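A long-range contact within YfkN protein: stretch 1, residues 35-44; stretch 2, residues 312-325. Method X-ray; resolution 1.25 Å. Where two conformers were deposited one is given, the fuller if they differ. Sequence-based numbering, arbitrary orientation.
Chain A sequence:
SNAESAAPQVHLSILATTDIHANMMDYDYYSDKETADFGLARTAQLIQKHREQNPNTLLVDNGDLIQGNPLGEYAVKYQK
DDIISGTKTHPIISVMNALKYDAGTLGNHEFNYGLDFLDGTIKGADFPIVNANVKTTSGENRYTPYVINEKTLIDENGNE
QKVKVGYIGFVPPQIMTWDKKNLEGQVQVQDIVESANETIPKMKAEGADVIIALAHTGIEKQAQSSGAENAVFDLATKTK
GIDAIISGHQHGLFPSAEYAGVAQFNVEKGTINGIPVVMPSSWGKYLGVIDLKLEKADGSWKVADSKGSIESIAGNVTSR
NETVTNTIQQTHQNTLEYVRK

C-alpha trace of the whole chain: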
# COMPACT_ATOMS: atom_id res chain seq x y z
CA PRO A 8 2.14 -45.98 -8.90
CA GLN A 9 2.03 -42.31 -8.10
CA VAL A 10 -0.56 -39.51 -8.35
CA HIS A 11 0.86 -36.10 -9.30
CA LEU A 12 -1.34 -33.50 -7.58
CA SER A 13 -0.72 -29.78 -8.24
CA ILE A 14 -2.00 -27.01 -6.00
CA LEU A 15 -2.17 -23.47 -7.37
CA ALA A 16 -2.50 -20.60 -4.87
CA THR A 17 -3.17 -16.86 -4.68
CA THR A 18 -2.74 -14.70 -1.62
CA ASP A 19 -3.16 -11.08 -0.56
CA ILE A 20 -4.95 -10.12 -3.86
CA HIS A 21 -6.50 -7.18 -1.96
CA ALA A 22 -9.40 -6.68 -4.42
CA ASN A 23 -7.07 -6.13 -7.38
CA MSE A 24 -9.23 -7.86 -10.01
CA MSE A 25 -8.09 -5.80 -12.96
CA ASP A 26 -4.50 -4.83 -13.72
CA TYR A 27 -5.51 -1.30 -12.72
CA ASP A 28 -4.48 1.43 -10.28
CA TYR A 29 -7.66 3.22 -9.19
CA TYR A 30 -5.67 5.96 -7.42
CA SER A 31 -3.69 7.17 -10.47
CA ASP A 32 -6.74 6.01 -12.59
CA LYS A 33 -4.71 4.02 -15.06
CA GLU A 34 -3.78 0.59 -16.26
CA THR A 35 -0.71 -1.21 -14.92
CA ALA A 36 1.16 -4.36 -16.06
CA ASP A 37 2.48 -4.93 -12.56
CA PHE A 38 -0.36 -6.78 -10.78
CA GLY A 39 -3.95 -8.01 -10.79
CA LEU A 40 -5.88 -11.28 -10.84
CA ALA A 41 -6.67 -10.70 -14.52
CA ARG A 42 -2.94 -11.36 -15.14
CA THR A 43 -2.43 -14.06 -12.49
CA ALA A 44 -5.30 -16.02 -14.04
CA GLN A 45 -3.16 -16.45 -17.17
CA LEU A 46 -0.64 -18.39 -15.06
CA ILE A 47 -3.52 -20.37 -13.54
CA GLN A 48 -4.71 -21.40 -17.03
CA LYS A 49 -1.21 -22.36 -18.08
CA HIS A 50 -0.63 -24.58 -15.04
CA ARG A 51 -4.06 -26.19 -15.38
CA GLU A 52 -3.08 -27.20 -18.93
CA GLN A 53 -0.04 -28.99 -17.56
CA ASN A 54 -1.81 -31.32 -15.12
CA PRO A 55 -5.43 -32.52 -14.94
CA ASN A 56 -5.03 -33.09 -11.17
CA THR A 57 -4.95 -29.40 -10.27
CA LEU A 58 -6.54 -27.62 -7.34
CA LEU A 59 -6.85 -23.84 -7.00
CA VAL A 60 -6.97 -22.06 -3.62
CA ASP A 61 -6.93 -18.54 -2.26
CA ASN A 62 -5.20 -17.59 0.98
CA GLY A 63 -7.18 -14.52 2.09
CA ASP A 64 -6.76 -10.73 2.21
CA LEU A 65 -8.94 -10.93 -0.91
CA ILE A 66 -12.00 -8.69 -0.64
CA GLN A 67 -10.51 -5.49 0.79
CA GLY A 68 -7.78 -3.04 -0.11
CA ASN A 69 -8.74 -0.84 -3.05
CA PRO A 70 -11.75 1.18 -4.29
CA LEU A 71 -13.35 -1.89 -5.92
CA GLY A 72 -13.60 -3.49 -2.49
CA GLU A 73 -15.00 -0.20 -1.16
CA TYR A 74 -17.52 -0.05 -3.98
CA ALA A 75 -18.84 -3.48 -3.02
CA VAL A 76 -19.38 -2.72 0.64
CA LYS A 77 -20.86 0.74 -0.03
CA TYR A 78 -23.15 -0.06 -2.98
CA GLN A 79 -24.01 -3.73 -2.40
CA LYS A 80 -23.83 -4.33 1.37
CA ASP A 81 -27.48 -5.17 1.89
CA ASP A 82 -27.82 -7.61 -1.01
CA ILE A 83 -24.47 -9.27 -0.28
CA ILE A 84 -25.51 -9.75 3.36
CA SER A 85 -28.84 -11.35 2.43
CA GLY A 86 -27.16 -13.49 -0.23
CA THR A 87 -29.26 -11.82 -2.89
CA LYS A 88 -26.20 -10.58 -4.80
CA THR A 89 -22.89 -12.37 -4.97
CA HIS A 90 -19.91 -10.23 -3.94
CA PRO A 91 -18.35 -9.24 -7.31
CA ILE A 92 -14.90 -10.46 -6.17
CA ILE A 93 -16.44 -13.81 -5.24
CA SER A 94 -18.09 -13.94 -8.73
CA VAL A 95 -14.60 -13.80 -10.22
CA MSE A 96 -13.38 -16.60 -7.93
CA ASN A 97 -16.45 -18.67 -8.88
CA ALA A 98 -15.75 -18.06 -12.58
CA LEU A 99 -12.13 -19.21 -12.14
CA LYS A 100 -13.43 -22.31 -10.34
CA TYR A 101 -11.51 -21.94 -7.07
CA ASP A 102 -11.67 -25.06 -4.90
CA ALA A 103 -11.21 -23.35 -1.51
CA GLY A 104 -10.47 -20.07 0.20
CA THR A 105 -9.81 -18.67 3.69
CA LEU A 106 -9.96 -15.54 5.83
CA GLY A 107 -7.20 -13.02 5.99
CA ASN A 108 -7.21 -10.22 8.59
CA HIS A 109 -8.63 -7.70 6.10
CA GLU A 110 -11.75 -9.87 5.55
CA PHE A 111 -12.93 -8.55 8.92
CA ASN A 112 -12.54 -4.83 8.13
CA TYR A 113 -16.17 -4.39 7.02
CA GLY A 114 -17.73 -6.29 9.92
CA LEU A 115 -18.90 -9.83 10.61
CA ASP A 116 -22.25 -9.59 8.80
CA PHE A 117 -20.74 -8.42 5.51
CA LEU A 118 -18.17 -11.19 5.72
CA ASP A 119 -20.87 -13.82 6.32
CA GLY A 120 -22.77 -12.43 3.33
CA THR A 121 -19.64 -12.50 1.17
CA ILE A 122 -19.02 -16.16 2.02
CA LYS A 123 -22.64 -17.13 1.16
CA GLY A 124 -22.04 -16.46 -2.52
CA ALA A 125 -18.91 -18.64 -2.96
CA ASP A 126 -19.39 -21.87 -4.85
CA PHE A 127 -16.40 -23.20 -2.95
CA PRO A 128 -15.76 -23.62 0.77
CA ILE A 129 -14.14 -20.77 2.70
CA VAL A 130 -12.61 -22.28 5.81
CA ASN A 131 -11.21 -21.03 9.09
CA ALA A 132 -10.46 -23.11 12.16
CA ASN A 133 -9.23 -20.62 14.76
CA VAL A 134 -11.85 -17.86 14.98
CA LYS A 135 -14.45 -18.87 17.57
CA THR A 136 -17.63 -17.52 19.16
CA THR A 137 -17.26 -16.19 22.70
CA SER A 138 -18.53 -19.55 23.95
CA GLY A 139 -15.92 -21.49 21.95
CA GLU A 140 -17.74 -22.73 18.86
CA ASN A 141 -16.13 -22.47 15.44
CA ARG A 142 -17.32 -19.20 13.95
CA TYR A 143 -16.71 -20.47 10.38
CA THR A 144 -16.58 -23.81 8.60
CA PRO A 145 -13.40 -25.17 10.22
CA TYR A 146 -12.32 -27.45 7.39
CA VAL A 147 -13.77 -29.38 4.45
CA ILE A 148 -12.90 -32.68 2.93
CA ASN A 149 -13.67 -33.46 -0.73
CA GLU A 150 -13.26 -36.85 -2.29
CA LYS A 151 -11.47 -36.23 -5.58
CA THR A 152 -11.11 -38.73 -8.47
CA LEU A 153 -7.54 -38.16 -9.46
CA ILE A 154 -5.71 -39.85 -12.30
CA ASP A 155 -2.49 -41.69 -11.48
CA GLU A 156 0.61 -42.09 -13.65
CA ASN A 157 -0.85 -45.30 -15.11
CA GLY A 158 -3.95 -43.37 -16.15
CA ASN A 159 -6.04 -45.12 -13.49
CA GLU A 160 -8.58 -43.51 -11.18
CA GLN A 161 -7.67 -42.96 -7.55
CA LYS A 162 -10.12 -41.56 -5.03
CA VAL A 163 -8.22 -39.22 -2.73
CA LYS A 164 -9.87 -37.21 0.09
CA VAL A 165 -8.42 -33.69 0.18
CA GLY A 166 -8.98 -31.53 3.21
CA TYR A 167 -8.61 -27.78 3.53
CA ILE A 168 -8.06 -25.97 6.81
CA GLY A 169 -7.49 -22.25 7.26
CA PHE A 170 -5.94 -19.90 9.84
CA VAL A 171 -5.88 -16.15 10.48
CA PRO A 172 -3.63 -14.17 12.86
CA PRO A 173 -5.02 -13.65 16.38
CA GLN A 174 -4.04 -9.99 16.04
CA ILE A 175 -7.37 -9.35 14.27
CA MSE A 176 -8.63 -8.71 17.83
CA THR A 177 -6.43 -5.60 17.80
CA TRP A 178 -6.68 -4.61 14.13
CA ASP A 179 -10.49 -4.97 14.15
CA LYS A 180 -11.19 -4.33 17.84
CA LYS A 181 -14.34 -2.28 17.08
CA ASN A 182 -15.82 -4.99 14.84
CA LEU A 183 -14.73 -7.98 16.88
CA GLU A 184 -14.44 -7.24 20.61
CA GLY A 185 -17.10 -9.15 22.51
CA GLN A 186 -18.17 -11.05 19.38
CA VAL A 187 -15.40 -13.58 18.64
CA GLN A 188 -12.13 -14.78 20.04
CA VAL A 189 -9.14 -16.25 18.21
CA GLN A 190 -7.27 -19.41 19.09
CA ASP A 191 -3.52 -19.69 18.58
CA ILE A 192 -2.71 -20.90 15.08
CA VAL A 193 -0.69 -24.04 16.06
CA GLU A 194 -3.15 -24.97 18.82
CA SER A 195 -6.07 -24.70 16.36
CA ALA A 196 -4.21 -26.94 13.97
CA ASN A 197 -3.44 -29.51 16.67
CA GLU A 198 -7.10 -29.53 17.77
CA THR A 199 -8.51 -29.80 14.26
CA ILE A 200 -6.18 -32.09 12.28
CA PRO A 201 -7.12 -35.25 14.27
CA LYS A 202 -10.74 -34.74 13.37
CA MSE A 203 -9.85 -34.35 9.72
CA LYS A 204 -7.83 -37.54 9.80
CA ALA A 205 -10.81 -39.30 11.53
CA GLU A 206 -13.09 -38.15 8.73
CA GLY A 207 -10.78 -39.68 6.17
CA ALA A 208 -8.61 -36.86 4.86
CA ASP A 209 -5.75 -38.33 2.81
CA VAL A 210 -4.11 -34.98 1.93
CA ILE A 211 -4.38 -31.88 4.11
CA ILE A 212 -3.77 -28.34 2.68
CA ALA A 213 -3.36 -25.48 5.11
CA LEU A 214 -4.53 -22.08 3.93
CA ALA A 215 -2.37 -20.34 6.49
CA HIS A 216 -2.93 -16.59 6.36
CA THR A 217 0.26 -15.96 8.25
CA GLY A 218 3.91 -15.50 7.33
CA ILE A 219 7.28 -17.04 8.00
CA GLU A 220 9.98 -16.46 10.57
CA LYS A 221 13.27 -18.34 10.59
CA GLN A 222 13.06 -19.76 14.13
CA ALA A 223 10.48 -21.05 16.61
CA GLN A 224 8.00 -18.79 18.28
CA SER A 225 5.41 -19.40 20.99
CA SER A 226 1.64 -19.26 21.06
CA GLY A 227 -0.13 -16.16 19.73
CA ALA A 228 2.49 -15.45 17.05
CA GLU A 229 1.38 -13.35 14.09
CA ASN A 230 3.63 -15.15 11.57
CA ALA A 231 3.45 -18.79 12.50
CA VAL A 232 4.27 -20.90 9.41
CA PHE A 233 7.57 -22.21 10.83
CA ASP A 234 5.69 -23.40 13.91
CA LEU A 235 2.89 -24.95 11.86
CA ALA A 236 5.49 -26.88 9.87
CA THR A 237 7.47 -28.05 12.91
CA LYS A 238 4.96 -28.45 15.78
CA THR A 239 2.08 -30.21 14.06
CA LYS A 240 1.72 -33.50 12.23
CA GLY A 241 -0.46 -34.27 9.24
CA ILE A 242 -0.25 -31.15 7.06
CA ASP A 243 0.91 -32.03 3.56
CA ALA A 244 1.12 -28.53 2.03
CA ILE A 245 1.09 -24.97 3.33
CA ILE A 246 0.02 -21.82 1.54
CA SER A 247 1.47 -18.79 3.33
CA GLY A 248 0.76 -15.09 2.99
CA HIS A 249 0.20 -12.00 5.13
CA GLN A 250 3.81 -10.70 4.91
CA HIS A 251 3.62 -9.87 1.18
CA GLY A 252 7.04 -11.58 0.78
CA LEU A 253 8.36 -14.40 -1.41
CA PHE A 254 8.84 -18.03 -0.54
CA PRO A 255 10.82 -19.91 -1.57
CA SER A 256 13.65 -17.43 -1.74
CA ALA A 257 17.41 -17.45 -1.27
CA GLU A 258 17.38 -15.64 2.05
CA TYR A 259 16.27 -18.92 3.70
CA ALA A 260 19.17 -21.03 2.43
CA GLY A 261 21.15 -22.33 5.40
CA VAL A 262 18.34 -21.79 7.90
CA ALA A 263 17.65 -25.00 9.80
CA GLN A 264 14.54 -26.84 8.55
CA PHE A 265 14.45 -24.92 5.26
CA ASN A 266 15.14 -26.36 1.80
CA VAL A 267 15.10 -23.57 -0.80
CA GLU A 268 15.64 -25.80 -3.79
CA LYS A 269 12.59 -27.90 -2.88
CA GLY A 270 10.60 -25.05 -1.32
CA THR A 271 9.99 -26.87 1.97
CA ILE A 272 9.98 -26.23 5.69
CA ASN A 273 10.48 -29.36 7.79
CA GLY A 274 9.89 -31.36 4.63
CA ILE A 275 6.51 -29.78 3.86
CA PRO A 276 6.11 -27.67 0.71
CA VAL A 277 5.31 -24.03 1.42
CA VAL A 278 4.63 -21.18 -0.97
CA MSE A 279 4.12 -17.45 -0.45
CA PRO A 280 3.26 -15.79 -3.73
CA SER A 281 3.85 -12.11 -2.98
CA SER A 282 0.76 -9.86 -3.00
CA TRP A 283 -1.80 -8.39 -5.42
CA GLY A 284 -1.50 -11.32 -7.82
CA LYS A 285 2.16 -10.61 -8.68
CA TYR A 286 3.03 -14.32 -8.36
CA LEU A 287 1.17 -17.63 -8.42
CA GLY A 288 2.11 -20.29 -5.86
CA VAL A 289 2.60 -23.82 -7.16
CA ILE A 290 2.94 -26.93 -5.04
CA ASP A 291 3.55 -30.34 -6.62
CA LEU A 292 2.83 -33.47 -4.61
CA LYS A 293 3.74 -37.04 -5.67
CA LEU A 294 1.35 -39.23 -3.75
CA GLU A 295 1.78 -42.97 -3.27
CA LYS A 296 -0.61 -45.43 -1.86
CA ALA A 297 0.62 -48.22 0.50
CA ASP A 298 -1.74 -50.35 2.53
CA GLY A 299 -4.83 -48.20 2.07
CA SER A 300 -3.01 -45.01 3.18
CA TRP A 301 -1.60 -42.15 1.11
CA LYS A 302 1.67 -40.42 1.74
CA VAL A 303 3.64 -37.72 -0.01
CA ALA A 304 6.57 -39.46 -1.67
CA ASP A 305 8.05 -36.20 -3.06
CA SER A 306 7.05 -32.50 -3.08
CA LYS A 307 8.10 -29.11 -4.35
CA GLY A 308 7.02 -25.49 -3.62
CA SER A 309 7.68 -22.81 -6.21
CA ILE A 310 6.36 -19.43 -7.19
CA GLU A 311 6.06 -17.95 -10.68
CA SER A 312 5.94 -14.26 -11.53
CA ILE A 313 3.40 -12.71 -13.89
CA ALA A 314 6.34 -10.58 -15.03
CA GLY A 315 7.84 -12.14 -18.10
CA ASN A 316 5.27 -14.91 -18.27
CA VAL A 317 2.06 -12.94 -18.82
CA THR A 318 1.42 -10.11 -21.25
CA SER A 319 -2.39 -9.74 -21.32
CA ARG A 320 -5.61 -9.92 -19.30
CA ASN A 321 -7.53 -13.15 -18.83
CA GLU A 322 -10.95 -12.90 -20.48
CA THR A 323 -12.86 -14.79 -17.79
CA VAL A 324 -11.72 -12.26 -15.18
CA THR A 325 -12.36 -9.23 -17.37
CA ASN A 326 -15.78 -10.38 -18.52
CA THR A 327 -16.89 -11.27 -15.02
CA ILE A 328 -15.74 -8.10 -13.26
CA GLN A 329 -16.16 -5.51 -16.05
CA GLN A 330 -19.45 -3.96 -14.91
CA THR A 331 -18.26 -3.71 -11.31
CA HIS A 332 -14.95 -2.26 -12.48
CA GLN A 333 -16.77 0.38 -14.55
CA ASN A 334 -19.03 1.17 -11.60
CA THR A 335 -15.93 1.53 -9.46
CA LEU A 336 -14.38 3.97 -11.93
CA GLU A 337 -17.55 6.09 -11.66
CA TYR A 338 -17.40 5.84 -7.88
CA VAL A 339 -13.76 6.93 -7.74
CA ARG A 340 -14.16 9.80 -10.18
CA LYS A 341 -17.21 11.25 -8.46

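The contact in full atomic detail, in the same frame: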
# COMPACT_ATOMS: atom_id res chain seq x y z
N THR A 35 -2.07 -0.78 -15.24
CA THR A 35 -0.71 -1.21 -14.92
C THR A 35 -0.44 -2.63 -15.47
O THR A 35 -1.35 -3.40 -15.72
CB THR A 35 -0.49 -1.23 -13.44
OG1 THR A 35 0.86 -1.64 -13.20
CG2 THR A 35 -1.40 -2.26 -12.81
N ALA A 36 0.82 -2.99 -15.65
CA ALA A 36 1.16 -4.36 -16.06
C ALA A 36 1.68 -5.17 -14.89
O ALA A 36 2.03 -6.34 -15.04
CB ALA A 36 2.19 -4.34 -17.15
N ASP A 37 1.71 -4.53 -13.74
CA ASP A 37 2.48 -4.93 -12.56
C ASP A 37 1.75 -5.96 -11.68
O ASP A 37 2.39 -6.69 -10.97
CB ASP A 37 2.79 -3.65 -11.75
CG ASP A 37 3.73 -3.88 -10.56
OD1 ASP A 37 3.38 -3.45 -9.43
OD2 ASP A 37 4.83 -4.42 -10.77
N PHE A 38 0.42 -5.97 -11.71
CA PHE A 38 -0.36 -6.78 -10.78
C PHE A 38 -1.77 -7.04 -11.28
O PHE A 38 -2.14 -6.57 -12.34
CB PHE A 38 -0.39 -6.11 -9.39
CG PHE A 38 -1.08 -4.75 -9.35
CD1 PHE A 38 -2.45 -4.66 -9.32
CD2 PHE A 38 -0.34 -3.58 -9.30
CE1 PHE A 38 -3.08 -3.44 -9.25
CE2 PHE A 38 -0.98 -2.37 -9.24
CZ PHE A 38 -2.35 -2.30 -9.23
N GLY A 39 -2.54 -7.79 -10.51
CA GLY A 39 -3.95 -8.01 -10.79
C GLY A 39 -4.31 -9.43 -11.16
O GLY A 39 -3.60 -10.06 -11.91
N LEU A 40 -5.41 -9.92 -10.60
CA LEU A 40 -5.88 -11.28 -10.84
C LEU A 40 -6.13 -11.56 -12.33
O LEU A 40 -5.96 -12.66 -12.77
CB LEU A 40 -7.11 -11.57 -9.99
CG LEU A 40 -7.63 -13.02 -9.98
CD1 LEU A 40 -6.52 -14.03 -9.64
CD2 LEU A 40 -8.80 -13.12 -9.01
N ALA A 41 -6.51 -10.53 -13.08
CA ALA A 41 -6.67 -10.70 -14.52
C ALA A 41 -5.38 -11.20 -15.19
O ALA A 41 -5.45 -11.92 -16.16
CB ALA A 41 -7.14 -9.40 -15.16
N ARG A 42 -4.22 -10.84 -14.65
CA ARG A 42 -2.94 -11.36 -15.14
C ARG A 42 -2.58 -12.69 -14.48
O ARG A 42 -2.16 -13.59 -15.15
CB ARG A 42 -1.82 -10.32 -14.97
CG ARG A 42 -1.96 -9.21 -16.01
CD ARG A 42 -0.97 -8.07 -15.82
NE ARG A 42 -1.07 -7.14 -16.95
CZ ARG A 42 -0.32 -7.21 -18.04
NH1 ARG A 42 0.63 -8.12 -18.18
NH2 ARG A 42 -0.51 -6.32 -19.00
N THR A 43 -2.77 -12.81 -13.18
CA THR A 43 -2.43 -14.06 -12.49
C THR A 43 -3.20 -15.25 -13.07
O THR A 43 -2.68 -16.34 -13.14
CB THR A 43 -2.73 -13.98 -10.98
OG1 THR A 43 -2.59 -12.63 -10.53
CG2 THR A 43 -1.79 -14.90 -10.17
N ALA A 44 -4.44 -14.99 -13.49
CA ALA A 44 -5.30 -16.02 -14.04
C ALA A 44 -4.72 -16.63 -15.33
O ALA A 44 -5.07 -17.72 -15.67
CB ALA A 44 -6.71 -15.46 -14.27
N SER A 312 6.34 -15.64 -11.32
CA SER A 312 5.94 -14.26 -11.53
C SER A 312 5.05 -14.07 -12.75
O SER A 312 5.20 -14.76 -13.74
CB SER A 312 7.18 -13.37 -11.71
OG SER A 312 7.92 -13.78 -12.84
N ILE A 313 4.14 -13.11 -12.69
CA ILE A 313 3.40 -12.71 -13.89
C ILE A 313 4.33 -11.93 -14.82
O ILE A 313 4.18 -11.98 -16.02
CB ILE A 313 2.12 -11.89 -13.60
CG1 ILE A 313 2.41 -10.62 -12.81
CG2 ILE A 313 1.10 -12.77 -12.88
CD1 ILE A 313 1.23 -9.65 -12.72
N ALA A 314 5.31 -11.26 -14.24
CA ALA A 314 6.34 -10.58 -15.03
C ALA A 314 7.11 -11.56 -15.88
O ALA A 314 7.66 -12.53 -15.40
CB ALA A 314 7.28 -9.82 -14.13
N GLY A 315 7.12 -11.29 -17.17
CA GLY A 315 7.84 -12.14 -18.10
C GLY A 315 7.12 -13.39 -18.59
O GLY A 315 7.58 -14.06 -19.51
N ASN A 316 6.02 -13.73 -17.94
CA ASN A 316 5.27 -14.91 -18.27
C ASN A 316 3.87 -14.59 -18.76
O ASN A 316 3.24 -15.41 -19.39
CB ASN A 316 5.21 -15.84 -17.06
CG ASN A 316 6.56 -16.35 -16.68
OD1 ASN A 316 7.23 -16.97 -17.50
ND2 ASN A 316 6.99 -16.09 -15.46
N VAL A 317 3.40 -13.38 -18.47
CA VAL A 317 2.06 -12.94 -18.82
C VAL A 317 2.12 -11.57 -19.46
O VAL A 317 2.77 -10.68 -18.96
CB VAL A 317 1.16 -12.82 -17.55
CG1 VAL A 317 -0.24 -12.29 -17.91
CG2 VAL A 317 1.09 -14.14 -16.80
N THR A 318 1.40 -11.40 -20.56
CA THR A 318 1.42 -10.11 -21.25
C THR A 318 0.03 -9.52 -21.51
O THR A 318 -0.07 -8.44 -22.06
CB THR A 318 2.19 -10.18 -22.57
OG1 THR A 318 1.49 -11.06 -23.44
CG2 THR A 318 3.58 -10.71 -22.34
N SER A 319 -1.02 -10.23 -21.11
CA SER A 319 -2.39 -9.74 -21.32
C SER A 319 -3.36 -10.16 -20.22
O SER A 319 -3.03 -10.98 -19.38
CB SER A 319 -2.93 -10.21 -22.66
OG SER A 319 -2.99 -11.61 -22.72
N ARG A 320 -4.57 -9.60 -20.26
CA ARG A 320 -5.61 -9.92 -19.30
C ARG A 320 -6.39 -11.15 -19.71
O ARG A 320 -6.73 -11.35 -20.85
CB ARG A 320 -6.62 -8.77 -19.18
CG ARG A 320 -6.25 -7.63 -18.28
CD ARG A 320 -7.30 -6.53 -18.34
NE ARG A 320 -7.36 -5.90 -19.65
CZ ARG A 320 -6.59 -4.89 -20.04
NH1 ARG A 320 -6.73 -4.41 -21.25
NH2 ARG A 320 -5.69 -4.37 -19.25
N ASN A 321 -6.71 -11.95 -18.71
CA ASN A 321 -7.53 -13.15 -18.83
C ASN A 321 -8.98 -12.73 -19.09
O ASN A 321 -9.56 -11.92 -18.34
CB ASN A 321 -7.50 -13.91 -17.49
CG ASN A 321 -8.36 -15.16 -17.51
OD1 ASN A 321 -9.53 -15.12 -17.14
ND2 ASN A 321 -7.76 -16.24 -17.94
N GLU A 322 -9.59 -13.28 -20.12
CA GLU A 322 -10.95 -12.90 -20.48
C GLU A 322 -12.02 -13.27 -19.44
O GLU A 322 -13.00 -12.58 -19.33
CB GLU A 322 -11.35 -13.46 -21.86
CG GLU A 322 -10.50 -12.95 -23.00
CD GLU A 322 -10.89 -13.53 -24.35
OE1 GLU A 322 -11.84 -14.33 -24.42
OE2 GLU A 322 -10.23 -13.16 -25.34
N THR A 323 -11.83 -14.37 -18.71
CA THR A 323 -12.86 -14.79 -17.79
C THR A 323 -12.93 -13.75 -16.65
O THR A 323 -14.00 -13.40 -16.18
CB THR A 323 -12.59 -16.19 -17.23
OG1 THR A 323 -12.63 -17.14 -18.31
CG2 THR A 323 -13.59 -16.65 -16.13
N VAL A 324 -11.76 -13.28 -16.21
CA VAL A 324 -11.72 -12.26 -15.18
C VAL A 324 -12.34 -10.96 -15.68
O VAL A 324 -13.20 -10.42 -15.05
CB VAL A 324 -10.29 -12.00 -14.66
CG1 VAL A 324 -10.29 -10.84 -13.67
CG2 VAL A 324 -9.75 -13.28 -13.99
N THR A 325 -11.88 -10.49 -16.84
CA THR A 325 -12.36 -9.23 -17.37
C THR A 325 -13.86 -9.25 -17.59
O THR A 325 -14.54 -8.33 -17.19
CB THR A 325 -11.63 -8.84 -18.68
OG1 THR A 325 -10.24 -8.77 -18.42
CG2 THR A 325 -12.10 -7.50 -19.18
O HOH W 1 2.28 -9.53 -16.22
O HOH W 2 2.39 -6.86 -20.48

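Across a separation of at least 270 residues, and with 607 Å² buried, a single direct hydrogen bond is assigned between the two stretches, and it is made entirely by backbone: Asn321 N donates to Ala41 O at 2.8 Å, with an N-H...O angle of 159°. It lies where the chains come close, the Ala41 and Arg320 CA atoms being 5.0 Å apart.

Asn321 also sits at the N-cap position, right before a helix. With chi1 at 178° (t), its OD1 accepts from Val324 N at 3.0 Å (156°) and, weakly, from Thr323 N at 2.9 Å (123°). The same residue therefore caps its own helix through the side chain and joins the other stretch through the main chain. Its CA-to-CB bond points toward stretch 1, where Ala44 CB packs 3.6 Å from Asn321 CG.

Two alanines line this approach. Ala41 CB lies 3.8 Å from Val324 CG1 and 3.7 Å from Arg320 CG, while Ala44 CB lies 3.8 Å from Val324 CG2, so the two valine methyls meet alanines three residues apart in one helix.

Ile313 fills the other end. Its CB points toward stretch 1, and chi1 58° (p) with chi2 169° (t) carries CD1 to 3.6 Å from Asp37 O and 3.8 Å from both Phe38 CA and Arg42 CB; CG2 reaches Thr43 CA at 3.8 Å. The branched chain thus covers main-chain and side-chain atoms alike.

Arg42, which loses 116 Å² to stretch 2, spans the middle. Its CB is 3.9 Å from Val317 CG1, and an extended chi2 and chi3 (both t) bring the guanidinium to the loop carbonyls. Water 1 accepts from Arg42 NH1 (2.9 Å) and lies 3.0 Å from Val317 O; water 2 accepts from Arg42 NH1 (3.2 Å) and donates weakly to Thr318 O (3.3 Å). Ser319 N, by contrast, is buried without a partner.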